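Local atomic coordinates of agrin (Gallus gallus, PDB entry 1PZ7), a protein that is a basal lamina protein that organises acetylcholine receptors at the neuromuscular junction, its laminin G domain here binding a calcium ion. Residues A[14-19]-A[173-178]; A[57-62]-A[107-112]; A[76-81]-A[89-94]; A[118-123]-A[140-145]. All blocks are in the same frame, centred on the assembly; numbering follows the deposited sequence.

All four contacts belong to one laminin G domain, a sandwich of two antiparallel sheets. Interactions 1 and 2 lie side by side, centres about 10 Å apart, and meet in the sheet where strands 45-58 and 175-181 are neighbours. Interaction 1 joins the first strand to the late part of the chain, so the other three fall between its segments in sequence. Interactions 3 and 4 follow one another along the chain and touch, centres again about 10 Å apart, each giving two protein ligands to the same calcium ion. Interaction 3 is a hairpin of the second sheet; interaction 4 reaches the first, but about 29 Å from interactions 1 and 2, across the domain's centre.

Interaction 1 of 4, residues A[14-19]-A[173-178]; sequences AIAFDG and IGCIRD
Phe17 turns one face of its ring to the tip of Ile176, whose CD1 stands 4.0 Å from the ring centroid and 28° off the normal, a CH-pi contact. The two side chains cross at about a right angle. Ile176 carries CG1 anti to the carbonyl carbon and runs on extended (chi2 177°), so CD1 arrives over the CE2 side of the ring face, 3.6 Å from Phe17 CE2. They meet on a diagonal, since Phe17 is paired with Gly174 and Ile176 with Ile15; Gly174 O sits at the ring edge, in its plane. Ile15 is on this same face, and Met23 and Leu152 of the other sheet pack against the group. On the reverse face, Ala16 CB lies 4.3 Å from Cys175 SG, the sulfur that is bonded to Cys201, and Ile173 CG1 rests 3.7 Å from Gly19 N. Asp18, also on that face, turns its carboxylate to Arg20 in a salt bridge.

Four backbone bonds hold the strands in register. Ile15 N meets Ile176 O at 3.0 Å, and Ile176 N returns the bond to Ile15 O. The shortest, Phe17 N to Gly174 O at 2.8 Å, runs nearly along the C=O axis, while Gly174 N approaches a lone pair of Phe17 O. This antiparallel pairing of the first strand with a late one, beside a disulfide to the C-terminal tail, brings the two ends of the chain together in one sheet of the laminin G beta sandwich, with Phe17 and Ile176 facing the other sheet.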
loop_
_atom_site.group_PDB
_atom_site.type_symbol
_atom_site.label_atom_id
_atom_site.label_comp_id
_atom_site.label_asym_id
_atom_site.label_seq_id
_atom_site.Cartn_x
_atom_site.Cartn_y
_atom_site.Cartn_z
ATOM N N ALA A 14 -10.893 11.356 -7.113
ATOM C CA ALA A 14 -9.549 10.886 -7.442
ATOM C C ALA A 14 -8.512 11.921 -7.039
ATOM O O ALA A 14 -8.587 13.079 -7.442
ATOM C CB ALA A 14 -9.446 10.586 -8.921
ATOM N N ILE A 15 -7.542 11.486 -6.242
ATOM C CA ILE A 15 -6.501 12.366 -5.730
ATOM C C ILE A 15 -5.200 12.182 -6.508
ATOM O O ILE A 15 -4.816 11.063 -6.839
ATOM C CB ILE A 15 -6.290 12.085 -4.228
ATOM C CG1 ILE A 15 -7.577 12.383 -3.447
ATOM C CG2 ILE A 15 -5.125 12.893 -3.684
ATOM C CD1 ILE A 15 -8.094 13.796 -3.605
ATOM N N ALA A 16 -4.533 13.298 -6.789
ATOM C CA ALA A 16 -3.296 13.299 -7.557
ATOM C C ALA A 16 -2.088 13.284 -6.638
ATOM O O ALA A 16 -2.095 13.911 -5.578
ATOM C CB ALA A 16 -3.241 14.512 -8.465
ATOM N N PHE A 17 -1.055 12.569 -7.075
ATOM C CA PHE A 17 0.203 12.438 -6.355
ATOM C C PHE A 17 1.309 12.909 -7.287
ATOM O O PHE A 17 1.414 12.432 -8.416
ATOM C CB PHE A 17 0.413 10.982 -5.932
ATOM C CG PHE A 17 -0.560 10.524 -4.887
ATOM C CD1 PHE A 17 -0.173 10.419 -3.563
ATOM C CD2 PHE A 17 -1.875 10.243 -5.220
ATOM C CE1 PHE A 17 -1.075 10.023 -2.600
ATOM C CE2 PHE A 17 -2.773 9.849 -4.259
ATOM C CZ PHE A 17 -2.374 9.740 -2.948
ATOM N N ASP A 18 2.123 13.856 -6.826
ATOM C CA ASP A 18 3.136 14.464 -7.686
ATOM C C ASP A 18 4.559 13.964 -7.459
ATOM O O ASP A 18 5.493 14.485 -8.058
ATOM C CB ASP A 18 3.099 15.985 -7.533
ATOM C CG ASP A 18 3.581 16.455 -6.172
ATOM O OD1 ASP A 18 3.573 17.683 -5.939
ATOM O OD2 ASP A 18 3.994 15.680 -5.286
ATOM N N GLY A 19 4.727 12.958 -6.609
ATOM C CA GLY A 19 6.053 12.439 -6.311
ATOM C C GLY A 19 6.526 12.802 -4.915
ATOM O O GLY A 19 7.377 12.114 -4.348
ATOM N N ILE A 173 3.778 8.847 -8.624
ATOM C CA ILE A 173 3.254 9.915 -9.468
ATOM C C ILE A 173 2.076 9.327 -10.228
ATOM O O ILE A 173 2.233 8.374 -10.995
ATOM C CB ILE A 173 4.304 10.458 -10.446
ATOM C CG1 ILE A 173 5.469 11.074 -9.669
ATOM C CG2 ILE A 173 3.652 11.489 -11.379
ATOM C CD1 ILE A 173 6.624 11.532 -10.535
ATOM N N GLY A 174 0.892 9.877 -10.002
ATOM C CA GLY A 174 -0.306 9.375 -10.644
ATOM C C GLY A 174 -1.522 9.720 -9.813
ATOM O O GLY A 174 -1.492 10.650 -9.007
ATOM N N CYS A 175 -2.603 8.976 -10.009
ATOM C CA CYS A 175 -3.826 9.219 -9.267
ATOM C C CYS A 175 -4.316 7.971 -8.575
ATOM O O CYS A 175 -4.076 6.857 -9.047
ATOM C CB CYS A 175 -4.911 9.710 -10.207
ATOM S SG CYS A 175 -4.508 11.256 -11.029
ATOM N N ILE A 176 -5.006 8.169 -7.454
ATOM C CA ILE A 176 -5.572 7.066 -6.688
ATOM C C ILE A 176 -7.009 7.387 -6.311
ATOM O O ILE A 176 -7.346 8.531 -6.023
ATOM C CB ILE A 176 -4.748 6.815 -5.410
ATOM C CG1 ILE A 176 -3.287 6.535 -5.777
ATOM C CG2 ILE A 176 -5.349 5.659 -4.613
ATOM C CD1 ILE A 176 -2.382 6.335 -4.596
ATOM N N ARG A 177 -7.857 6.366 -6.313
ATOM C CA ARG A 177 -9.241 6.520 -5.888
ATOM C C ARG A 177 -9.748 5.220 -5.286
ATOM O O ARG A 177 -9.165 4.154 -5.487
ATOM C CB ARG A 177 -10.131 6.920 -7.067
ATOM C CG ARG A 177 -10.423 5.788 -8.038
ATOM C CD ARG A 177 -11.083 6.236 -9.336
ATOM N NE ARG A 177 -11.399 5.090 -10.187
ATOM C CZ ARG A 177 -11.840 5.175 -11.436
ATOM N NH1 ARG A 177 -12.095 4.067 -12.118
ATOM N NH2 ARG A 177 -12.031 6.357 -12.005
ATOM N N ASP A 178 -10.835 5.334 -4.533
ATOM C CA ASP A 178 -11.546 4.184 -3.971
ATOM C C ASP A 178 -10.648 3.200 -3.236
ATOM O O ASP A 178 -10.579 2.008 -3.567
ATOM C CB ASP A 178 -12.323 3.479 -5.081
ATOM C CG ASP A 178 -13.432 4.341 -5.638
ATOM O OD1 ASP A 178 -13.844 4.125 -6.796
ATOM O OD2 ASP A 178 -13.964 5.257 -4.973
#

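Interaction 2 of 4, residues A[57-62]-A[107-112]; sequences KTEATQ and NTNHWT
Lys57 drapes its aliphatic chain across the indole of Trp111, CB standing 3.7 Å from the centroid of the six-membered ring and only 10° off its normal. The contact lies at the edge of the laminin G sandwich, where strand 45-58 ends in an ST turn beside the loop leading into strand 112-119. The lysine is extended throughout and crosses the indole at about a right angle, which takes CD to 3.7 Å from Trp111 NE1. Farther out, Lys57 CE comes within 3.3 Å of Asn109 O. Arg177 lies against the opposite face of the indole in a cation-pi contact, so the ring is held between two basic side chains.

Asn109 is tied to the turn through its backbone: Asn109 N donates to Thr58 O over 2.9 Å, reaching it from 36° above the carbonyl plane. Its amide stacks nearly parallel with the carboxylate of Glu59, alongside which it points, with Asn109 CG 3.8 Å from Glu59 CG. Toward the end of the turn, Asn107 CB packs against Ala60 O, a carbonyl buried here with no partner in the model.

A water fills the gap between the backbones, accepting from Thr58 N at 2.9 Å and donating to His110 O at 2.8 Å. Thr112 OG1 donates to that same carbonyl oxygen. Behind this layer, Thr58 fixes the turn with its hydroxyl: OG1 bonds to Ile173 O on one side and, on the other, accepts from Ala60 N at 2.9 Å in a nearly straight bond of 162°.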
loop_
_atom_site.group_PDB
_atom_site.type_symbol
_atom_site.label_atom_id
_atom_site.label_comp_id
_atom_site.label_asym_id
_atom_site.label_seq_id
_atom_site.Cartn_x
_atom_site.Cartn_y
_atom_site.Cartn_z
ATOM N N LYS A 57 -4.101 5.194 -11.477
ATOM C CA LYS A 57 -3.903 5.609 -12.851
ATOM C C LYS A 57 -2.518 6.216 -12.865
ATOM O O LYS A 57 -2.231 7.124 -12.089
ATOM C CB LYS A 57 -4.969 6.626 -13.250
ATOM C CG LYS A 57 -4.885 7.112 -14.679
ATOM C CD LYS A 57 -5.927 8.186 -14.919
ATOM C CE LYS A 57 -5.847 8.766 -16.309
ATOM N NZ LYS A 57 -6.914 9.777 -16.502
ATOM N N THR A 58 -1.643 5.717 -13.728
ATOM C CA THR A 58 -0.263 6.159 -13.678
ATOM C C THR A 58 0.529 5.846 -14.936
ATOM O O THR A 58 0.154 4.980 -15.723
ATOM C CB THR A 58 0.422 5.479 -12.467
ATOM O OG1 THR A 58 1.742 6.003 -12.281
ATOM C CG2 THR A 58 0.628 3.984 -12.717
ATOM N N GLU A 59 1.625 6.581 -15.102
ATOM C CA GLU A 59 2.603 6.331 -16.159
ATOM C C GLU A 59 3.914 5.878 -15.527
ATOM O O GLU A 59 4.895 5.631 -16.220
ATOM C CB GLU A 59 2.875 7.598 -16.963
ATOM C CG GLU A 59 1.679 8.164 -17.698
ATOM C CD GLU A 59 1.994 9.496 -18.349
ATOM O OE1 GLU A 59 2.088 10.511 -17.627
ATOM O OE2 GLU A 59 2.160 9.531 -19.579
ATOM N N ALA A 60 3.933 5.792 -14.201
ATOM C CA ALA A 60 5.139 5.447 -13.464
ATOM C C ALA A 60 5.561 3.997 -13.633
ATOM O O ALA A 60 4.721 3.098 -13.637
ATOM C CB ALA A 60 4.945 5.758 -11.976
ATOM N N THR A 61 6.870 3.784 -13.761
ATOM C CA THR A 61 7.426 2.436 -13.799
ATOM C C THR A 61 8.071 2.099 -12.454
ATOM O O THR A 61 8.481 0.961 -12.233
ATOM C CB THR A 61 8.461 2.276 -14.922
ATOM O OG1 THR A 61 9.465 3.291 -14.812
ATOM C CG2 THR A 61 7.819 2.471 -16.293
ATOM N N GLN A 62 8.186 3.095 -11.575
ATOM C CA GLN A 62 8.723 2.896 -10.227
ATOM C C GLN A 62 7.963 3.806 -9.272
ATOM O O GLN A 62 7.764 4.977 -9.561
ATOM C CB GLN A 62 10.210 3.260 -10.147
ATOM C CG GLN A 62 11.073 2.806 -11.323
ATOM C CD GLN A 62 11.450 1.334 -11.295
ATOM O OE1 GLN A 62 12.104 0.844 -12.221
ATOM N NE2 GLN A 62 11.049 0.631 -10.249
ATOM N N ASN A 107 1.580 0.865 -15.998
ATOM C CA ASN A 107 1.841 2.221 -16.471
ATOM C C ASN A 107 1.143 2.602 -17.779
ATOM O O ASN A 107 1.731 3.269 -18.631
ATOM C CB ASN A 107 3.352 2.410 -16.623
ATOM C CG ASN A 107 3.997 1.291 -17.412
ATOM O OD1 ASN A 107 3.804 0.112 -17.111
ATOM N ND2 ASN A 107 4.753 1.653 -18.437
ATOM N N THR A 108 -0.117 2.202 -17.917
ATOM C CA THR A 108 -0.891 2.468 -19.131
ATOM C C THR A 108 -1.647 3.790 -19.091
ATOM O O THR A 108 -2.283 4.169 -20.072
ATOM C CB THR A 108 -1.936 1.372 -19.316
ATOM O OG1 THR A 108 -2.775 1.330 -18.152
ATOM C CG2 THR A 108 -1.288 -0.008 -19.377
ATOM N N ASN A 109 -1.600 4.468 -17.949
ATOM C CA ASN A 109 -2.349 5.697 -17.726
ATOM C C ASN A 109 -3.856 5.477 -17.842
ATOM O O ASN A 109 -4.596 6.376 -18.225
ATOM C CB ASN A 109 -1.889 6.822 -18.656
ATOM C CG ASN A 109 -2.080 8.191 -18.036
ATOM O OD1 ASN A 109 -2.056 8.333 -16.813
ATOM N ND2 ASN A 109 -2.271 9.203 -18.872
ATOM N N HIS A 110 -4.297 4.266 -17.514
ATOM C CA HIS A 110 -5.713 3.935 -17.474
ATOM C C HIS A 110 -6.015 3.452 -16.066
ATOM O O HIS A 110 -5.179 2.805 -15.438
ATOM C CB HIS A 110 -6.057 2.833 -18.477
ATOM C CG HIS A 110 -5.750 3.185 -19.898
ATOM N ND1 HIS A 110 -5.600 2.233 -20.882
ATOM C CD2 HIS A 110 -5.557 4.382 -20.501
ATOM C CE1 HIS A 110 -5.336 2.827 -22.032
ATOM N NE2 HIS A 110 -5.303 4.131 -21.828
ATOM N N TRP A 111 -7.201 3.769 -15.567
ATOM C CA TRP A 111 -7.598 3.327 -14.244
ATOM C C TRP A 111 -7.542 1.806 -14.169
ATOM O O TRP A 111 -8.148 1.103 -14.988
ATOM C CB TRP A 111 -8.999 3.832 -13.913
ATOM C CG TRP A 111 -9.011 5.278 -13.548
ATOM C CD1 TRP A 111 -9.493 6.313 -14.296
ATOM C CD2 TRP A 111 -8.506 5.861 -12.340
ATOM N NE1 TRP A 111 -9.321 7.501 -13.629
ATOM C CE2 TRP A 111 -8.718 7.251 -12.423
ATOM C CE3 TRP A 111 -7.899 5.348 -11.188
ATOM C CZ2 TRP A 111 -8.347 8.127 -11.405
ATOM C CZ3 TRP A 111 -7.527 6.222 -10.183
ATOM C CH2 TRP A 111 -7.758 7.592 -10.294
ATOM N N THR A 112 -6.811 1.312 -13.178
ATOM C CA THR A 112 -6.574 -0.109 -13.008
ATOM C C THR A 112 -6.837 -0.509 -11.569
ATOM O O THR A 112 -6.344 0.136 -10.635
ATOM C CB THR A 112 -5.119 -0.432 -13.366
ATOM O OG1 THR A 112 -4.831 0.030 -14.695
ATOM C CG2 THR A 112 -4.887 -1.935 -13.429
HETATM O O HOH W 1 -2.469 3.232 -15.068
#

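Interaction 3 of 4, residues A[76-81]-A[89-94]. With CA (calcium ion), chain C.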
loop_
_atom_site.group_PDB
_atom_site.type_symbol
_atom_site.label_atom_id
_atom_site.label_comp_id
_atom_site.label_asym_id
_atom_site.label_seq_id
_atom_site.Cartn_x
_atom_site.Cartn_y
_atom_site.Cartn_z
ATOM N N ASP A 76 7.818 -4.665 11.116
ATOM C CA ASP A 76 7.118 -5.463 10.128
ATOM C C ASP A 76 6.509 -4.485 9.144
ATOM O O ASP A 76 6.323 -3.311 9.458
ATOM C CB ASP A 76 5.963 -6.240 10.757
ATOM C CG ASP A 76 6.417 -7.364 11.649
ATOM O OD1 ASP A 76 5.531 -7.995 12.268
ATOM O OD2 ASP A 76 7.611 -7.701 11.789
ATOM N N TYR A 77 6.158 -4.967 7.964
ATOM C CA TYR A 77 5.508 -4.117 6.985
ATOM C C TYR A 77 4.827 -4.943 5.924
ATOM O O TYR A 77 5.156 -6.103 5.722
ATOM C CB TYR A 77 6.530 -3.198 6.303
ATOM C CG TYR A 77 7.634 -3.959 5.610
ATOM C CD1 TYR A 77 7.515 -4.331 4.274
ATOM C CD2 TYR A 77 8.774 -4.334 6.294
ATOM C CE1 TYR A 77 8.513 -5.046 3.643
ATOM C CE2 TYR A 77 9.775 -5.044 5.675
ATOM C CZ TYR A 77 9.638 -5.399 4.352
ATOM O OH TYR A 77 10.649 -6.115 3.748
ATOM N N ILE A 78 3.853 -4.327 5.273
ATOM C CA ILE A 78 3.257 -4.864 4.064
ATOM C C ILE A 78 3.122 -3.643 3.167
ATOM O O ILE A 78 2.676 -2.577 3.606
ATOM C CB ILE A 78 1.921 -5.607 4.312
ATOM C CG1 ILE A 78 1.392 -6.206 3.008
ATOM C CG2 ILE A 78 0.876 -4.698 4.928
ATOM C CD1 ILE A 78 0.356 -7.283 3.234
ATOM N N ALA A 79 3.566 -3.772 1.923
ATOM C CA ALA A 79 3.577 -2.637 1.023
ATOM C C ALA A 79 3.237 -3.028 -0.399
ATOM O O ALA A 79 3.467 -4.167 -0.811
ATOM C CB ALA A 79 4.941 -1.975 1.053
ATOM N N LEU A 80 2.682 -2.064 -1.129
ATOM C CA LEU A 80 2.417 -2.188 -2.556
ATOM C C LEU A 80 3.290 -1.161 -3.256
ATOM O O LEU A 80 3.375 -0.011 -2.821
ATOM C CB LEU A 80 0.953 -1.903 -2.874
ATOM C CG LEU A 80 -0.049 -2.849 -2.221
ATOM C CD1 LEU A 80 -1.474 -2.439 -2.544
ATOM C CD2 LEU A 80 0.216 -4.278 -2.664
ATOM N N ALA A 81 3.935 -1.563 -4.341
ATOM C CA ALA A 81 4.806 -0.658 -5.072
ATOM C C ALA A 81 4.826 -1.050 -6.526
ATOM O O ALA A 81 4.565 -2.197 -6.862
ATOM C CB ALA A 81 6.215 -0.717 -4.511
ATOM N N MET A 89 3.525 -6.839 -4.245
ATOM C CA MET A 89 3.276 -6.759 -2.824
ATOM C C MET A 89 4.449 -7.414 -2.128
ATOM O O MET A 89 4.978 -8.426 -2.590
ATOM C CB MET A 89 1.983 -7.468 -2.460
ATOM C CG MET A 89 1.692 -7.435 -0.980
ATOM S SD MET A 89 0.016 -7.912 -0.553
ATOM C CE MET A 89 -0.022 -9.573 -1.167
ATOM N N MET A 90 4.859 -6.826 -1.017
ATOM C CA MET A 90 5.965 -7.332 -0.242
ATOM C C MET A 90 5.602 -7.207 1.222
ATOM O O MET A 90 5.034 -6.205 1.631
ATOM C CB MET A 90 7.207 -6.500 -0.555
ATOM C CG MET A 90 8.457 -6.916 0.138
ATOM S SD MET A 90 9.854 -6.042 -0.611
ATOM C CE MET A 90 11.139 -7.155 -0.204
ATOM N N TYR A 91 5.884 -8.241 2.002
ATOM C CA TYR A 91 5.701 -8.154 3.441
ATOM C C TYR A 91 6.727 -8.990 4.176
ATOM O O TYR A 91 7.206 -10.008 3.676
ATOM C CB TYR A 91 4.274 -8.506 3.888
ATOM C CG TYR A 91 3.707 -9.819 3.390
ATOM C CD1 TYR A 91 3.859 -10.999 4.119
ATOM C CD2 TYR A 91 2.986 -9.871 2.208
ATOM C CE1 TYR A 91 3.316 -12.197 3.667
ATOM C CE2 TYR A 91 2.449 -11.057 1.745
ATOM C CZ TYR A 91 2.613 -12.215 2.474
ATOM O OH TYR A 91 2.059 -13.379 1.984
ATOM N N ASP A 92 7.089 -8.507 5.355
ATOM C CA ASP A 92 7.996 -9.188 6.263
ATOM C C ASP A 92 7.288 -9.131 7.601
ATOM O O ASP A 92 6.979 -8.047 8.091
ATOM C CB ASP A 92 9.354 -8.485 6.327
ATOM C CG ASP A 92 10.392 -9.276 7.111
ATOM O OD1 ASP A 92 11.605 -8.987 6.972
ATOM O OD2 ASP A 92 10.078 -10.194 7.888
ATOM N N LEU A 93 6.992 -10.299 8.153
ATOM C CA LEU A 93 6.261 -10.428 9.408
ATOM C C LEU A 93 7.198 -10.790 10.555
ATOM O O LEU A 93 6.751 -10.986 11.687
ATOM C CB LEU A 93 5.202 -11.528 9.270
ATOM C CG LEU A 93 4.265 -11.438 8.065
ATOM C CD1 LEU A 93 3.300 -12.614 8.050
ATOM C CD2 LEU A 93 3.488 -10.134 8.079
ATOM N N GLY A 94 8.491 -10.874 10.260
ATOM C CA GLY A 94 9.485 -11.248 11.249
ATOM C C GLY A 94 10.245 -12.527 10.921
ATOM O O GLY A 94 11.058 -12.979 11.730
HETATM CA CA CA C . 5.256 -10.103 13.215
HETATM O O HOH W 2 7.806 -9.290 14.014
HETATM O O HOH W 3 12.599 -6.896 5.572
HETATM O O HOH W 4 5.134 -11.994 14.681
#
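The face carrying Ile78, Leu80, Met89 and Tyr91 is the tight side of this hairpin, all four being buried. Leu80 and Met89 lie alongside each other, Leu80 CD2 3.7 Å from Met89 CB, and Met89, with CG anti to the backbone N and chi2 extended (166°), carries SD up to Ile78 CD1. Tyr91 runs parallel to Ile78 and continues past it to bond through its hydroxyl with Arg121 O. Between the strands, Ala79 N reaches Met90 O at 2.9 Å, one of four backbone hydrogen bonds.

The other face is looser and partly open at Met90 and Asp92. Tyr77 leans over the partner strand, its ring face above Asp92 N and CE2 3.5 Å from Asp92 CB. A water joins the two polar ends, 2.8 Å from Tyr77 OH and 2.7 Å from Asp92 OD1. The second carboxylate oxygen, Asp92 OD2, accepts from Gly94 N in an Asx turn that shapes the loop presenting Leu93 O. There the strands end at calcium, bound by Asp76 OD1 and by Leu93 O, both at 2.3 Å. Two waters add to the shell, and Gln143 and Asp145 complete the calcium site at the rim of the laminin G sandwich.

Interaction 4 of 4, residues A[118-123]-A[140-145]. With CA (calcium ion), chain C.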
loop_
_atom_site.group_PDB
_atom_site.type_symbol
_atom_site.label_atom_id
_atom_site.label_comp_id
_atom_site.label_asym_id
_atom_site.label_seq_id
_atom_site.Cartn_x
_atom_site.Cartn_y
_atom_site.Cartn_z
ATOM N N ARG A 118 -3.532 -10.513 2.571
ATOM C CA ARG A 118 -2.675 -11.434 3.281
ATOM C C ARG A 118 -3.480 -12.029 4.422
ATOM O O ARG A 118 -4.178 -11.307 5.126
ATOM C CB ARG A 118 -1.453 -10.708 3.845
ATOM C CG ARG A 118 -0.556 -11.591 4.712
ATOM C CD ARG A 118 0.451 -10.830 5.556
ATOM N NE ARG A 118 -0.222 -10.028 6.573
ATOM C CZ ARG A 118 -0.536 -10.439 7.800
ATOM N NH1 ARG A 118 -0.249 -11.668 8.211
ATOM N NH2 ARG A 118 -1.148 -9.603 8.625
ATOM N N VAL A 119 -3.406 -13.349 4.567
ATOM C CA VAL A 119 -4.012 -14.056 5.690
ATOM C C VAL A 119 -2.861 -14.871 6.264
ATOM O O VAL A 119 -2.396 -15.819 5.630
ATOM C CB VAL A 119 -5.175 -14.980 5.261
ATOM C CG1 VAL A 119 -5.732 -15.730 6.458
ATOM C CG2 VAL A 119 -6.284 -14.187 4.573
ATOM N N GLN A 120 -2.377 -14.471 7.434
ATOM C CA GLN A 120 -1.215 -15.102 8.052
ATOM C C GLN A 120 -0.047 -15.020 7.059
ATOM O O GLN A 120 0.278 -13.927 6.614
ATOM C CB GLN A 120 -1.555 -16.510 8.550
ATOM C CG GLN A 120 -2.693 -16.455 9.573
ATOM C CD GLN A 120 -2.850 -17.702 10.419
ATOM O OE1 GLN A 120 -3.914 -17.922 11.001
ATOM N NE2 GLN A 120 -1.800 -18.505 10.512
ATOM N N ARG A 121 0.562 -16.139 6.683
ATOM C CA ARG A 121 1.702 -16.079 5.765
ATOM C C ARG A 121 1.303 -16.013 4.295
ATOM O O ARG A 121 2.123 -15.664 3.446
ATOM C CB ARG A 121 2.607 -17.292 5.969
ATOM C CG ARG A 121 3.129 -17.452 7.389
ATOM C CD ARG A 121 3.781 -18.797 7.648
ATOM N NE ARG A 121 4.576 -19.213 6.502
ATOM C CZ ARG A 121 4.527 -20.407 5.921
ATOM N NH1 ARG A 121 3.732 -21.382 6.371
ATOM N NH2 ARG A 121 5.307 -20.634 4.879
ATOM N N GLU A 122 0.049 -16.338 3.995
ATOM C CA GLU A 122 -0.421 -16.424 2.617
ATOM C C GLU A 122 -0.838 -15.091 2.026
ATOM O O GLU A 122 -1.643 -14.363 2.607
ATOM C CB GLU A 122 -1.623 -17.359 2.535
ATOM C CG GLU A 122 -1.327 -18.813 2.843
ATOM C CD GLU A 122 -2.541 -19.687 2.615
ATOM O OE1 GLU A 122 -2.604 -20.364 1.570
ATOM O OE2 GLU A 122 -3.446 -19.675 3.472
ATOM N N GLY A 123 -0.315 -14.792 0.845
ATOM C CA GLY A 123 -0.629 -13.551 0.172
ATOM C C GLY A 123 -1.286 -13.769 -1.170
ATOM O O GLY A 123 -1.141 -14.833 -1.784
ATOM N N GLY A 140 7.156 -19.437 10.159
ATOM C CA GLY A 140 7.508 -18.773 11.395
ATOM C C GLY A 140 6.437 -17.762 11.758
ATOM O O GLY A 140 5.342 -18.124 12.200
ATOM N N ALA A 141 6.745 -16.490 11.550
ATOM C CA ALA A 141 5.821 -15.407 11.878
ATOM C C ALA A 141 4.599 -15.390 10.956
ATOM O O ALA A 141 4.714 -15.637 9.754
ATOM C CB ALA A 141 6.547 -14.070 11.819
ATOM N N THR A 142 3.436 -15.086 11.530
ATOM C CA THR A 142 2.174 -15.056 10.792
ATOM C C THR A 142 1.418 -13.764 11.003
ATOM O O THR A 142 0.397 -13.534 10.363
ATOM C CB THR A 142 1.241 -16.187 11.253
ATOM O OG1 THR A 142 0.799 -15.941 12.596
ATOM C CG2 THR A 142 1.967 -17.509 11.318
ATOM N N GLN A 143 1.905 -12.937 11.920
ATOM C CA GLN A 143 1.206 -11.718 12.289
ATOM C C GLN A 143 2.027 -10.483 11.963
ATOM O O GLN A 143 3.249 -10.483 12.097
ATOM C CB GLN A 143 0.882 -11.752 13.785
ATOM C CG GLN A 143 -0.057 -12.897 14.167
ATOM C CD GLN A 143 0.101 -13.361 15.602
ATOM O OE1 GLN A 143 0.859 -12.779 16.376
ATOM N NE2 GLN A 143 -0.625 -14.414 15.962
ATOM N N LEU A 144 1.347 -9.437 11.517
ATOM C CA LEU A 144 2.002 -8.179 11.218
ATOM C C LEU A 144 1.853 -7.291 12.438
ATOM O O LEU A 144 0.752 -6.852 12.768
ATOM C CB LEU A 144 1.388 -7.534 9.979
ATOM C CG LEU A 144 2.325 -6.556 9.267
ATOM C CD1 LEU A 144 1.887 -6.342 7.825
ATOM C CD2 LEU A 144 2.422 -5.236 10.015
ATOM N N ASP A 145 2.964 -7.067 13.125
ATOM C CA ASP A 145 2.976 -6.249 14.324
ATOM C C ASP A 145 3.120 -4.791 13.933
ATOM O O ASP A 145 4.139 -4.381 13.385
ATOM C CB ASP A 145 4.108 -6.684 15.243
ATOM C CG ASP A 145 4.004 -8.134 15.625
ATOM O OD1 ASP A 145 2.969 -8.520 16.206
ATOM O OD2 ASP A 145 4.895 -8.965 15.357
HETATM CA CA CA C . 5.256 -10.103 13.215
HETATM O O HOH W 2 7.806 -9.290 14.014
HETATM O O HOH W 4 5.134 -11.994 14.681
#
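The calcium site is completed by segment 140-145, which gives the ion Gln143 O at 2.3 Å and Asp145 OD2 at 2.5 Å, beside the ligands from Asp76 and Leu93 and two waters. Immediately before these ligands the segment meets the guanidinium of Arg118. That side chain leaves the backbone extended, bends at chi3 (66°) and lays its guanidinium between two loops. NH1 donates to Gln120 O at 2.8 Å, on a lone pair of the carbonyl and in the guanidinium plane. The same nitrogen reaches Thr142 O at 2.9 Å, a weak bond with an angle of 129° at the hydrogen, while NH2 bonds to Leu47 O and passes 3.5 Å from Leu144 CB.

Gln120 and Arg121 form the tip of a type II' beta turn, the tight connection of the hairpin between strands 112-119 and 122-127, with Gln120 at the positive phi (57°) this turn demands. From the tip, Gln120 CA offers its hydrogen to Thr142 O across 3.2 Å, so this carbonyl is met by both the guanidinium and the turn. The side chains of Gln120 and Thr142 run side by side, CB to CB 3.9 Å. Arg121 packs through its aliphatic part, CG lying 3.4 Å from Ala141 O, and its NE turns off to bond with Ser137 O. Ala141 N is anchored separately by Ser95 OG, and Asp145 N lies within probable hydrogen-bonding distance of the calcium ligand Asp76 OD1.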